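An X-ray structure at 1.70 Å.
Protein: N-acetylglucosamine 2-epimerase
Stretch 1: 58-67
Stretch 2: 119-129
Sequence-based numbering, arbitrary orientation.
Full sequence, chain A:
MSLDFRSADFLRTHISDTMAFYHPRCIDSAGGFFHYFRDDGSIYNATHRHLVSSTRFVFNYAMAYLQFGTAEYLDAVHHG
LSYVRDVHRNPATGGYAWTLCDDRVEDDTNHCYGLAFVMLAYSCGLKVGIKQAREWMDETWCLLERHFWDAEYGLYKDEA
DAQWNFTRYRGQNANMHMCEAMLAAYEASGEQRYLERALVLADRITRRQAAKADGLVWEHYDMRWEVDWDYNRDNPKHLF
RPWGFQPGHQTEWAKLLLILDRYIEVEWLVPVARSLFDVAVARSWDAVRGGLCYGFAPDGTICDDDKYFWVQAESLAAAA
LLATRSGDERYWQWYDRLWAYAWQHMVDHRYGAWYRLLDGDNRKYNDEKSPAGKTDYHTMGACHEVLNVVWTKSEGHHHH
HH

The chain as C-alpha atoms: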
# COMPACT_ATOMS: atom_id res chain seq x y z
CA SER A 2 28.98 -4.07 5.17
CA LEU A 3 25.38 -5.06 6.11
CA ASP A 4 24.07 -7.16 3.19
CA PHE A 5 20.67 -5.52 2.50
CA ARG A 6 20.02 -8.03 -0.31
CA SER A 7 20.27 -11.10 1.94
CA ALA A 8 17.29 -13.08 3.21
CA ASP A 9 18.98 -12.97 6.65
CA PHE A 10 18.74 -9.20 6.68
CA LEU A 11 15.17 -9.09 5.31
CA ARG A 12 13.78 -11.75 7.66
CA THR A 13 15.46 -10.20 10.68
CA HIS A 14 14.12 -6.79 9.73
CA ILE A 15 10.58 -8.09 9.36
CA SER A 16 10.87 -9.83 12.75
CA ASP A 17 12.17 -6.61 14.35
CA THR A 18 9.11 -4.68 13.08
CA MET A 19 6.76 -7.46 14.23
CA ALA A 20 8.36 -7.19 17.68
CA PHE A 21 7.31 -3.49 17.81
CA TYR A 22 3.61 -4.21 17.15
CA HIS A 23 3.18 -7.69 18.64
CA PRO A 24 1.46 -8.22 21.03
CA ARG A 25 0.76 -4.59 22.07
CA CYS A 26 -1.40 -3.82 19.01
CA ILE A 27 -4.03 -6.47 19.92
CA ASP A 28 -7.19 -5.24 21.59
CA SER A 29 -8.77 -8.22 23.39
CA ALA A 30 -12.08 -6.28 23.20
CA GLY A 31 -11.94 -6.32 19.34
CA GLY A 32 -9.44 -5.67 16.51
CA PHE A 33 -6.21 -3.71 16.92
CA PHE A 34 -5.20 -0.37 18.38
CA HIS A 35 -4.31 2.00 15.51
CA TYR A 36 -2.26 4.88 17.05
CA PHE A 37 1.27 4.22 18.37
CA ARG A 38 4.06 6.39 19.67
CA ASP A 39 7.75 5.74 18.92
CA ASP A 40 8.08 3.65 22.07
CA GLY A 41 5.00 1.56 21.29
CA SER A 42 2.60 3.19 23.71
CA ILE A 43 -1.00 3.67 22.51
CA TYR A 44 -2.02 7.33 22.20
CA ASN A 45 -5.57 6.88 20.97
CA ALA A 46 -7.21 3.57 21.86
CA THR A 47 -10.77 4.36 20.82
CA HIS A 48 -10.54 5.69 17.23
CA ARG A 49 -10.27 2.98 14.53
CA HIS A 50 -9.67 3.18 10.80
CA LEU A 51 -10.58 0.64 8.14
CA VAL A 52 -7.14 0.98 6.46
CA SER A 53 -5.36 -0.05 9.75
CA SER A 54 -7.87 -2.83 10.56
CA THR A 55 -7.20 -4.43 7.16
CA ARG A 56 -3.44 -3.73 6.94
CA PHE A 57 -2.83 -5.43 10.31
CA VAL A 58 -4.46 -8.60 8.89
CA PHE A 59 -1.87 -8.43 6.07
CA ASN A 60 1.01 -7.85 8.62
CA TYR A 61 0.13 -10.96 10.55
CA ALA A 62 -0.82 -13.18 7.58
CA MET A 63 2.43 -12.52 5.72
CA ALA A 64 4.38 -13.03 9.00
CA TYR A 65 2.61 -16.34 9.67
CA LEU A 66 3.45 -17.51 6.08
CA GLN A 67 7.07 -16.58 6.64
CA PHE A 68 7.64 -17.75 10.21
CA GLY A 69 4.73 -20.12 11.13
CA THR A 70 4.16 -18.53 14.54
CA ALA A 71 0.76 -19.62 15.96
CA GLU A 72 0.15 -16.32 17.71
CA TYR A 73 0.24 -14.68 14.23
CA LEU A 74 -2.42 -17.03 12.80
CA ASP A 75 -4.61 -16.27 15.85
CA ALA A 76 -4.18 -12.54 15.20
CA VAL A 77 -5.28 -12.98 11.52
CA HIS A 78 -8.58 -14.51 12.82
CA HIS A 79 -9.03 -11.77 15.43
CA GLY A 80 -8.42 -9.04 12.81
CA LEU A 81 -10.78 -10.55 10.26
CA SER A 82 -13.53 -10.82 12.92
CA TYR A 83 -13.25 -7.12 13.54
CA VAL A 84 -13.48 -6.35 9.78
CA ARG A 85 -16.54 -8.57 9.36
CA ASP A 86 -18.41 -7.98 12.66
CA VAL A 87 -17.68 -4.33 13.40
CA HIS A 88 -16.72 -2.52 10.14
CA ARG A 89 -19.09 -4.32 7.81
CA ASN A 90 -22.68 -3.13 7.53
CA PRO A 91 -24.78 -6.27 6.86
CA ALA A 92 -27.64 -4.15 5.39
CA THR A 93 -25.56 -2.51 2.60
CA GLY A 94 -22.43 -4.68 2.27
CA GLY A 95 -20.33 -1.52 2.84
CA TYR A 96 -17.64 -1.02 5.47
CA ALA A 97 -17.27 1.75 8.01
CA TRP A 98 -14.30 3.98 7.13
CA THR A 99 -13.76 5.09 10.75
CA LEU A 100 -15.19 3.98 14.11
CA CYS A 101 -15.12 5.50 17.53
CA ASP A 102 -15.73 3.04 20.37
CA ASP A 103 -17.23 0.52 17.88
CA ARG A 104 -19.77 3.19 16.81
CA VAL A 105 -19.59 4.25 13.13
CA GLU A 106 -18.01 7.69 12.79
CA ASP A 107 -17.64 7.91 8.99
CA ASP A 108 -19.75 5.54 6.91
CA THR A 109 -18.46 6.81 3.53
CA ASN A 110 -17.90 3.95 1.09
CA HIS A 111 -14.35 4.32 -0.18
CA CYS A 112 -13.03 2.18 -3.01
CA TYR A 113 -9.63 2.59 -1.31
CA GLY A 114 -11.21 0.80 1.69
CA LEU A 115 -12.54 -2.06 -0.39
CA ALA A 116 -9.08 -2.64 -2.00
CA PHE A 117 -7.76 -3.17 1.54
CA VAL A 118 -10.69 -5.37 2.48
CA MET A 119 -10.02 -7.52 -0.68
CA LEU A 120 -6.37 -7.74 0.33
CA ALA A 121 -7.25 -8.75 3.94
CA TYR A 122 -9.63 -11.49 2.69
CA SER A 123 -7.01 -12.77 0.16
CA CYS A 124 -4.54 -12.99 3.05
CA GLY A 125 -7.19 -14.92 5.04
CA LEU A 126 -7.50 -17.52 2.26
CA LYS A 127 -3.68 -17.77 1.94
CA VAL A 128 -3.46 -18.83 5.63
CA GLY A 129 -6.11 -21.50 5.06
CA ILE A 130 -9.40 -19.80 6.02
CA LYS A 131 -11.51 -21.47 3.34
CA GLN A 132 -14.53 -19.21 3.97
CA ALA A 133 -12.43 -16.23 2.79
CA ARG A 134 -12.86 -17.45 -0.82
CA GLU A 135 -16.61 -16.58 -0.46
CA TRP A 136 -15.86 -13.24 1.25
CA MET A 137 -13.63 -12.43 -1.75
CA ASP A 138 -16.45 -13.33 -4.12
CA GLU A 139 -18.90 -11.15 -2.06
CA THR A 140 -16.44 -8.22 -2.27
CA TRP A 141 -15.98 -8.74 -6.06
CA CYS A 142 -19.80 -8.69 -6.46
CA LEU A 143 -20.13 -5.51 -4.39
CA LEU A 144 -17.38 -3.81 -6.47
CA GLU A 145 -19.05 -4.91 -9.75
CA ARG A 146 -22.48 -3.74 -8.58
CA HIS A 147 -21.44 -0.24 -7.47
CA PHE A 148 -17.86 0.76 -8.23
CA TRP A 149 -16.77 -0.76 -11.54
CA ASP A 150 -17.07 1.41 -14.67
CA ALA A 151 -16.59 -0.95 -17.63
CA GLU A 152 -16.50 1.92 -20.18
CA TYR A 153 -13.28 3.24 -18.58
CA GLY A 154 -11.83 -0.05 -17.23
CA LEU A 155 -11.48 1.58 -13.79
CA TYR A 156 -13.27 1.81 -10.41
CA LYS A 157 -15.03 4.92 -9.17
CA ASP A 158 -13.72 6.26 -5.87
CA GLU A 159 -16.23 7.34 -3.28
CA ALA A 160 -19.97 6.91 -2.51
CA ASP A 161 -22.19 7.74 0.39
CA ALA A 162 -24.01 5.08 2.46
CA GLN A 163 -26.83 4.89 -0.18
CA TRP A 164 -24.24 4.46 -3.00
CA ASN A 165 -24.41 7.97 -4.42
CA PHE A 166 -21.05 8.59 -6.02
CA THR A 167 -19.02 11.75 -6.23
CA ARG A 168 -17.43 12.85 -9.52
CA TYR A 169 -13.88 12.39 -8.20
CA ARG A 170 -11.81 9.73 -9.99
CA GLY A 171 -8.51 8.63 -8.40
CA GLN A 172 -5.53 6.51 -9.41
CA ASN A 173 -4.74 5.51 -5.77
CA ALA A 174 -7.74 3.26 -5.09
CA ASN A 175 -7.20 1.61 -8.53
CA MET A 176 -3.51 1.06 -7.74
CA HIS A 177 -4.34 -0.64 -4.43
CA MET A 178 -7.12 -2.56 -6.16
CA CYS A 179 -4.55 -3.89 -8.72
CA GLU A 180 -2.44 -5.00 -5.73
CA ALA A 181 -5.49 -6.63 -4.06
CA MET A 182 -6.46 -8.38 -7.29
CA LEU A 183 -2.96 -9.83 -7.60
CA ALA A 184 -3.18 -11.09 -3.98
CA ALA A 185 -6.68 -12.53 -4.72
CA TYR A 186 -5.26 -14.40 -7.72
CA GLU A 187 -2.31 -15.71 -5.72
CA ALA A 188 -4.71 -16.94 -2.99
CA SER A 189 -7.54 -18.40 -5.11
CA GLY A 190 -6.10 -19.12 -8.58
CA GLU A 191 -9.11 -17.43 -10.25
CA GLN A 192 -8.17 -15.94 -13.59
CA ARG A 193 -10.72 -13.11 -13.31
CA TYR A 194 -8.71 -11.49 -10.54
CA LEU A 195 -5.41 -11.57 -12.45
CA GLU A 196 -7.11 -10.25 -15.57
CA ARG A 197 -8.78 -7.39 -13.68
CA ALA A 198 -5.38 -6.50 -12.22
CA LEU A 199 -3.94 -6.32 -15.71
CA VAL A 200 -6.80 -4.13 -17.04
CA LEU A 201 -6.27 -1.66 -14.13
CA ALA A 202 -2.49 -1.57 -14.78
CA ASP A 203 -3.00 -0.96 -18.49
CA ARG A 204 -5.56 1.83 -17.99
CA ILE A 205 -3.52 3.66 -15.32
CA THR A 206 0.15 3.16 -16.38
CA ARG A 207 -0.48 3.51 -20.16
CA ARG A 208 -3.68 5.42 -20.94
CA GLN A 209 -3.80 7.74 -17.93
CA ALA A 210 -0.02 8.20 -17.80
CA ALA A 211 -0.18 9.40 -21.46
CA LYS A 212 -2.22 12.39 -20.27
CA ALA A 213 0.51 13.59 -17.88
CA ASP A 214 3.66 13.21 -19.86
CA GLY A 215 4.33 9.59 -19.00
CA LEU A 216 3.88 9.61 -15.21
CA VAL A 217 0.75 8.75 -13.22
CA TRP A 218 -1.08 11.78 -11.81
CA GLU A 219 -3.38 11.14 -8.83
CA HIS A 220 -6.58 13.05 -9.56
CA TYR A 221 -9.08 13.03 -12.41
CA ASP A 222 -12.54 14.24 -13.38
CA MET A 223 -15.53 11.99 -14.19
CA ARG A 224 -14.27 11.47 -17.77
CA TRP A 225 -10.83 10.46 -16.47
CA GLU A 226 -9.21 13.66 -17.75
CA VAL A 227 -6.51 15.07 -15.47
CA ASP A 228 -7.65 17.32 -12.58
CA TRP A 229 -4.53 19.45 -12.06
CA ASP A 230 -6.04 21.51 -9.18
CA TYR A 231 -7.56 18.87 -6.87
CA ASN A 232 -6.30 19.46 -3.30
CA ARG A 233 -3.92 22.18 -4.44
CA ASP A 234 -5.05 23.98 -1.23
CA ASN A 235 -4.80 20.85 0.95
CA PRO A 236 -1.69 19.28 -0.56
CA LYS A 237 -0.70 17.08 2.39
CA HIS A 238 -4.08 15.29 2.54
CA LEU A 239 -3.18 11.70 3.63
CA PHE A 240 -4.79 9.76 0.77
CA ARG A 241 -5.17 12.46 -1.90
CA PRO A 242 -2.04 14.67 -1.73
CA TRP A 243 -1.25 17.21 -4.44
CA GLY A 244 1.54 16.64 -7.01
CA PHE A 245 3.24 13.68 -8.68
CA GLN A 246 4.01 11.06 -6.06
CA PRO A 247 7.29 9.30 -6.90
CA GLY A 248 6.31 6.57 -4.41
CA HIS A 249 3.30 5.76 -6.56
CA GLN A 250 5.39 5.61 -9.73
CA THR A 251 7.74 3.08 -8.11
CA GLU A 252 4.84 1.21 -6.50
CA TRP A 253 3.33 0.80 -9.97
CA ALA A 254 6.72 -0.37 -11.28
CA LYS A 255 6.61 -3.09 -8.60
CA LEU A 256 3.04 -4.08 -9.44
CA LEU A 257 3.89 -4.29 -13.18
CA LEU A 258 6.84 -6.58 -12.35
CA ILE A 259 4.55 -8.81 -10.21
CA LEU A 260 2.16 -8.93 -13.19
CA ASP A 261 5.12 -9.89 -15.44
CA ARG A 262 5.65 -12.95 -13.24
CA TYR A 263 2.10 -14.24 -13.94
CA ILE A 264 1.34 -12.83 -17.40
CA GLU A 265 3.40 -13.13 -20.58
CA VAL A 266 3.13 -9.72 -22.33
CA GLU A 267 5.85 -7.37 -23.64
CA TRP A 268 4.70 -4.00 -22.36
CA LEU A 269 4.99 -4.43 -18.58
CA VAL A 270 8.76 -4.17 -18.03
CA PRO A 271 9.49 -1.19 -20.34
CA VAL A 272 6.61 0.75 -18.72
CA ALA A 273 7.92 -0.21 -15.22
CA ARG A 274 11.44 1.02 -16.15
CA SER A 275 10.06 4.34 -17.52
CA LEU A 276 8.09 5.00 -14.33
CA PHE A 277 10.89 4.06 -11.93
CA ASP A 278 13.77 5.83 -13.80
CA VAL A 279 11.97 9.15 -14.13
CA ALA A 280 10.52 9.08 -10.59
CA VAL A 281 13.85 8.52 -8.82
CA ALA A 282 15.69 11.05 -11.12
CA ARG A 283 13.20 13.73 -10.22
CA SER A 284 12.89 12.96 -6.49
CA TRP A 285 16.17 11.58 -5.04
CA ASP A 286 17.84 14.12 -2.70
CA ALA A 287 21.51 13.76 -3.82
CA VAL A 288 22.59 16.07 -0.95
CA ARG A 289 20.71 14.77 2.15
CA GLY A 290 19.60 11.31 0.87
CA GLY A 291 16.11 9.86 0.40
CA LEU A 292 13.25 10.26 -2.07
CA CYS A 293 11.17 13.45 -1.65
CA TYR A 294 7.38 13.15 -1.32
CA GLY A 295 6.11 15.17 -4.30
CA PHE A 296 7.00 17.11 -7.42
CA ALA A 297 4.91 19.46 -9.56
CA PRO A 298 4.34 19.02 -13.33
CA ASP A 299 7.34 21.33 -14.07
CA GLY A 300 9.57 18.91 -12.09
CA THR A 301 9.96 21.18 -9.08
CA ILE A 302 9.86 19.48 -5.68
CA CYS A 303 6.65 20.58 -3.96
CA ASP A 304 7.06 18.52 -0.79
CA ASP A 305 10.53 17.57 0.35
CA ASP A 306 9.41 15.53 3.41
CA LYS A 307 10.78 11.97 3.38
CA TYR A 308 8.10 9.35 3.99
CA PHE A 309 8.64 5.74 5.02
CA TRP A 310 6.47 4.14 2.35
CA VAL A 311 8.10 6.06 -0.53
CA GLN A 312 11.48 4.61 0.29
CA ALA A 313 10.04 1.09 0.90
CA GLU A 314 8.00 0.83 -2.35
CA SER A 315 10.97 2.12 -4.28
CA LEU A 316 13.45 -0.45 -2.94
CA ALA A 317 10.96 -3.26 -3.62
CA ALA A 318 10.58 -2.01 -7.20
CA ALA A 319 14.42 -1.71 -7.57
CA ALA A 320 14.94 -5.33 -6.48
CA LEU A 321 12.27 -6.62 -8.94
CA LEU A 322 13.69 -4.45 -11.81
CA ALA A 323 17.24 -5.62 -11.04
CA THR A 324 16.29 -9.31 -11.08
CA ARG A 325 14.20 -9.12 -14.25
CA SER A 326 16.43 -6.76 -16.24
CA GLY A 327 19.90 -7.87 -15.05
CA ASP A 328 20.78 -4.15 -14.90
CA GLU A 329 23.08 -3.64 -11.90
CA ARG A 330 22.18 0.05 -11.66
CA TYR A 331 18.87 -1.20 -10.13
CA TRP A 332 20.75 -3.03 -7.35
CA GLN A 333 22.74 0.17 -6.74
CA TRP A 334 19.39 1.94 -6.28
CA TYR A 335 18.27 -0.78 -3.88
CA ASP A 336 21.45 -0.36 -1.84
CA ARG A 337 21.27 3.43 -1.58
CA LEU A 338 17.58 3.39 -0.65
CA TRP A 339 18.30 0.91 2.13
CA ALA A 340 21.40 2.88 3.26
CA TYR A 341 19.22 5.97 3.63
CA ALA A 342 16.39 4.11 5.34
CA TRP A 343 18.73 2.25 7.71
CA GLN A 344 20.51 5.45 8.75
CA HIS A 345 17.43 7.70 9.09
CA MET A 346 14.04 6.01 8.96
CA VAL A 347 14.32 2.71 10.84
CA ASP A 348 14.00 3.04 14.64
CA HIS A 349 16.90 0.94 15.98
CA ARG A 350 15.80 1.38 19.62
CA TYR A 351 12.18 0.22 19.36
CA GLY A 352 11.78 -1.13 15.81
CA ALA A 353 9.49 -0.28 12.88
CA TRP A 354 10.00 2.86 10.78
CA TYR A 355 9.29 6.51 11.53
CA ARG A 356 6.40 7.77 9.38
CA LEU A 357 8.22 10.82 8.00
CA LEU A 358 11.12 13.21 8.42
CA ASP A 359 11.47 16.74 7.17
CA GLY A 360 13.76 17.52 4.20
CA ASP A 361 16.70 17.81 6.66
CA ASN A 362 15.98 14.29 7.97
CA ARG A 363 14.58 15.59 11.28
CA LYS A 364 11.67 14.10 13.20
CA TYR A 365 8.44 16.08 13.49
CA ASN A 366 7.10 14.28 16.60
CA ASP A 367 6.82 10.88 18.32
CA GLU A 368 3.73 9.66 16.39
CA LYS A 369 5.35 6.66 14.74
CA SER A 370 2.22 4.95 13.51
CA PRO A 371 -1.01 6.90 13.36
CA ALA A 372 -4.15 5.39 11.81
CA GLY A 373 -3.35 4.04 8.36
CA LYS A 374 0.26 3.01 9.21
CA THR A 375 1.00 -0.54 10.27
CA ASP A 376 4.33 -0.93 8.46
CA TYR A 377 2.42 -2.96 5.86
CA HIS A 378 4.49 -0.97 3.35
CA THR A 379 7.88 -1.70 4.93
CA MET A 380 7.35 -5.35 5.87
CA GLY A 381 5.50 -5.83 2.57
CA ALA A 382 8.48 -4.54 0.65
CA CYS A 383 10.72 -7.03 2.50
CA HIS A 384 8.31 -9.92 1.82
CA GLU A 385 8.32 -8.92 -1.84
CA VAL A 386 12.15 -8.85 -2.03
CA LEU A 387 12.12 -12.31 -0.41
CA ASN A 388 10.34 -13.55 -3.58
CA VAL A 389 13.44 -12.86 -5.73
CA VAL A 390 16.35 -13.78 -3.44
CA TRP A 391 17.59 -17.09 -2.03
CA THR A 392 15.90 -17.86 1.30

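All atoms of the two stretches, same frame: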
# COMPACT_ATOMS: atom_id res chain seq x y z
N VAL A 58 -4.23 -7.22 9.36
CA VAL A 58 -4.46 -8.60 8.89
C VAL A 58 -3.37 -9.03 7.91
O VAL A 58 -2.83 -10.12 8.02
CB VAL A 58 -5.83 -8.73 8.23
CG1 VAL A 58 -6.01 -10.08 7.47
CG2 VAL A 58 -6.92 -8.56 9.24
N PHE A 59 -3.01 -8.17 6.96
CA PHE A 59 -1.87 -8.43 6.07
C PHE A 59 -0.57 -8.69 6.87
O PHE A 59 0.12 -9.68 6.59
CB PHE A 59 -1.71 -7.28 5.04
CG PHE A 59 -0.47 -7.34 4.22
CD1 PHE A 59 -0.51 -7.83 2.93
CD2 PHE A 59 0.74 -6.84 4.72
CE1 PHE A 59 0.63 -7.86 2.14
CE2 PHE A 59 1.92 -6.88 3.92
CZ PHE A 59 1.84 -7.38 2.63
N ASN A 60 -0.22 -7.79 7.80
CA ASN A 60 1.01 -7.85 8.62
C ASN A 60 1.11 -9.28 9.17
O ASN A 60 2.13 -9.96 9.05
CB ASN A 60 0.92 -6.98 9.88
CG ASN A 60 1.20 -5.49 9.68
OD1 ASN A 60 1.27 -4.98 8.55
ND2 ASN A 60 1.42 -4.78 10.83
N TYR A 61 0.04 -9.71 9.80
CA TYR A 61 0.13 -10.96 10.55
C TYR A 61 0.05 -12.16 9.63
O TYR A 61 0.72 -13.18 9.89
CB TYR A 61 -0.97 -11.00 11.59
CG TYR A 61 -0.67 -10.29 12.91
CD1 TYR A 61 0.19 -10.86 13.83
CD2 TYR A 61 -1.31 -9.10 13.25
CE1 TYR A 61 0.47 -10.25 15.01
CE2 TYR A 61 -1.07 -8.48 14.46
CZ TYR A 61 -0.15 -9.07 15.34
OH TYR A 61 0.09 -8.52 16.58
N ALA A 62 -0.77 -12.08 8.57
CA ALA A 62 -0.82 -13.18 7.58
C ALA A 62 0.50 -13.42 6.90
O ALA A 62 0.93 -14.54 6.83
CB ALA A 62 -1.91 -12.96 6.55
N MET A 63 1.17 -12.36 6.41
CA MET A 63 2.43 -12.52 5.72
C MET A 63 3.52 -13.01 6.72
O MET A 63 4.35 -13.84 6.38
CB MET A 63 2.80 -11.22 5.01
CG MET A 63 1.79 -10.81 3.92
SD MET A 63 1.58 -11.99 2.52
CE MET A 63 3.20 -11.77 1.84
N ALA A 64 3.48 -12.52 7.95
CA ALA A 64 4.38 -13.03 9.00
C ALA A 64 4.15 -14.51 9.34
O ALA A 64 5.11 -15.25 9.49
CB ALA A 64 4.32 -12.17 10.24
N TYR A 65 2.90 -14.92 9.46
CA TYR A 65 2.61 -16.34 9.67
C TYR A 65 3.14 -17.21 8.52
O TYR A 65 3.75 -18.25 8.78
CB TYR A 65 1.13 -16.57 9.83
CG TYR A 65 0.78 -18.03 9.87
CD1 TYR A 65 1.03 -18.80 11.00
CD2 TYR A 65 0.18 -18.62 8.78
CE1 TYR A 65 0.67 -20.15 11.03
CE2 TYR A 65 -0.17 -19.95 8.79
CZ TYR A 65 0.08 -20.71 9.90
OH TYR A 65 -0.30 -22.01 9.86
N LEU A 66 2.94 -16.78 7.26
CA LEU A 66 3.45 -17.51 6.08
C LEU A 66 4.97 -17.59 6.07
O LEU A 66 5.55 -18.58 5.62
CB LEU A 66 2.94 -16.88 4.77
CG LEU A 66 1.45 -17.03 4.51
CD1 LEU A 66 1.07 -16.37 3.19
CD2 LEU A 66 0.97 -18.53 4.53
N GLN A 67 5.63 -16.57 6.60
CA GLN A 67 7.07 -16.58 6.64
C GLN A 67 7.64 -17.38 7.80
O GLN A 67 8.63 -18.11 7.60
CB GLN A 67 7.58 -15.13 6.70
CG GLN A 67 9.09 -14.98 6.70
CD GLN A 67 9.80 -15.64 5.52
OE1 GLN A 67 10.80 -16.37 5.71
NE2 GLN A 67 9.30 -15.42 4.34
N MET A 119 -10.36 -6.42 0.27
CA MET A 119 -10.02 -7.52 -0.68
C MET A 119 -8.65 -8.13 -0.35
O MET A 119 -8.48 -9.36 -0.30
CB MET A 119 -10.12 -7.10 -2.14
CG MET A 119 -9.84 -8.22 -3.11
SD MET A 119 -11.10 -9.63 -3.09
CE MET A 119 -12.16 -9.05 -4.47
N LEU A 120 -7.68 -7.28 -0.06
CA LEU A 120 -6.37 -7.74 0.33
C LEU A 120 -6.42 -8.54 1.64
O LEU A 120 -5.80 -9.63 1.71
CB LEU A 120 -5.42 -6.54 0.48
CG LEU A 120 -3.98 -6.92 0.85
CD1 LEU A 120 -3.29 -7.72 -0.28
CD2 LEU A 120 -3.14 -5.67 1.20
N ALA A 121 -7.15 -8.04 2.65
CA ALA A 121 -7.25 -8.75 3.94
C ALA A 121 -7.89 -10.15 3.72
O ALA A 121 -7.47 -11.17 4.28
CB ALA A 121 -8.03 -7.95 4.98
N TYR A 122 -8.95 -10.19 2.92
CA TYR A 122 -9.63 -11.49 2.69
C TYR A 122 -8.72 -12.45 1.90
O TYR A 122 -8.73 -13.67 2.17
CB TYR A 122 -10.97 -11.29 1.97
CG TYR A 122 -12.06 -10.59 2.77
CD1 TYR A 122 -12.08 -10.60 4.18
CD2 TYR A 122 -13.13 -9.96 2.13
CE1 TYR A 122 -13.07 -9.95 4.90
CE2 TYR A 122 -14.16 -9.36 2.86
CZ TYR A 122 -14.13 -9.37 4.24
OH TYR A 122 -15.12 -8.74 4.97
N SER A 123 -7.94 -11.93 0.94
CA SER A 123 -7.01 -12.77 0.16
C SER A 123 -5.94 -13.35 1.10
O SER A 123 -5.61 -14.54 1.01
CB SER A 123 -6.33 -11.96 -0.94
OG SER A 123 -7.33 -11.50 -1.79
N CYS A 124 -5.45 -12.51 2.00
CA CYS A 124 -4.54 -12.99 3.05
C CYS A 124 -5.18 -14.08 3.91
O CYS A 124 -4.51 -15.10 4.22
CB CYS A 124 -4.08 -11.85 3.95
SG CYS A 124 -2.93 -10.76 3.13
N GLY A 125 -6.45 -13.91 4.30
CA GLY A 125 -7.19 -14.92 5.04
C GLY A 125 -7.22 -16.27 4.32
O GLY A 125 -7.02 -17.32 4.96
N LEU A 126 -7.49 -16.27 3.02
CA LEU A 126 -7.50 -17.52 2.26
C LEU A 126 -6.08 -18.14 2.18
O LEU A 126 -5.94 -19.36 2.31
CB LEU A 126 -8.10 -17.29 0.85
CG LEU A 126 -8.30 -18.50 -0.06
CD1 LEU A 126 -9.17 -19.56 0.64
CD2 LEU A 126 -8.89 -18.06 -1.37
N LYS A 127 -5.05 -17.30 1.99
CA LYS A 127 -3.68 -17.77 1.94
C LYS A 127 -3.27 -18.53 3.19
O LYS A 127 -2.44 -19.42 3.08
CB LYS A 127 -2.69 -16.62 1.75
CG LYS A 127 -2.64 -16.04 0.32
CD LYS A 127 -1.59 -14.92 0.13
CE LYS A 127 -1.65 -14.35 -1.32
NZ LYS A 127 -0.60 -13.33 -1.55
N VAL A 128 -3.82 -18.17 4.35
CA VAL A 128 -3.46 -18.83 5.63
C VAL A 128 -4.40 -19.98 5.95
O VAL A 128 -4.32 -20.59 7.00
CB VAL A 128 -3.30 -17.86 6.81
CG1 VAL A 128 -2.35 -16.73 6.45
CG2 VAL A 128 -4.65 -17.36 7.35
N GLY A 129 -5.29 -20.28 5.01
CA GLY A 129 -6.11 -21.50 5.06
C GLY A 129 -7.52 -21.28 5.54
O GLY A 129 -8.22 -22.25 5.81
O HOH W 1 -2.03 -22.59 7.38

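Two helices of N-acetylglucosamine 2-epimerase, running in nearly the same direction, pack through mostly apolar side chains, small along the middle and with aromatic rings and a lysine chain around them, with no direct hydrogen bond between them and a single water joining them at one end. The axes of helix 58-67 and helix 119-127 approach to 9.0 Å at an angle of 25°, and the contact buries 475 Å² summed over both sides. The closest CA pairs each include an alanine: CA of Ala62 lies 5.9 Å from CA of Cys124, and CA of Val58 lies 5.7 Å from CA of Ala121.

Ala62 and Cys124 form the middle of the contact. Both CA-to-CB bonds point toward the opposing stretch, and Ala62 CB meets Cys124 CB at 3.6 Å, a van der Waals distance that leaves no gap between the two. One turn earlier, Val58 (chi1 t) sets its CG1 3.8 Å from Ala121 CB and 3.7 Å from Ala121 O. Ala121 O also accepts the helix bond from Gly125 N at 2.9 Å.

Phe59 flanks this row. Its CA-to-CB bond points sideways, yet the ring reaches the other helix, where Phe59 CD1 lies 3.8 Å from both Leu120 CD2 and Cys124 SG. Leu120 also starts sideways, but the end of its side chain comes nearer. The sulfur approaches the ring obliquely, Cys124 SG standing 5.0 Å from the centroid of Phe59 and 64° off the ring normal.

Toward the C-terminal end of the second helix, Val128 takes over. It is the first residue to leave helical phi/psi (-93/6), but its CA-to-CB bond still points toward the first helix, and it has more area covered in this contact than any other residue. Its CG1 sits among three side chains: Val128 CG1 is 3.8 Å from Ala62 CB, 3.9 Å from Tyr65 CD2 and 4.2 Å from Leu66 CD2. Leu66 also covers the backbone, its CD2 lying 3.8 Å from Lys127 O. The aliphatic part of Lys127 lies along Leu66, with Lys127 CB 4.0 Å and Lys127 CD 4.3 Å from Leu66 CD1; its NZ is hydrogen-bonded elsewhere in the structure.

The polar link lies beyond this cluster. Water 1 donates to Val128 O at 3.1 Å and is hydrogen-bonded to Tyr65 OH, also at 3.1 Å, so the tyrosine packs through its ring and reaches the opposing backbone through solvent. Gly129 follows with phi/psi of 101/13, where a CB would jam against the preceding carbonyl oxygen.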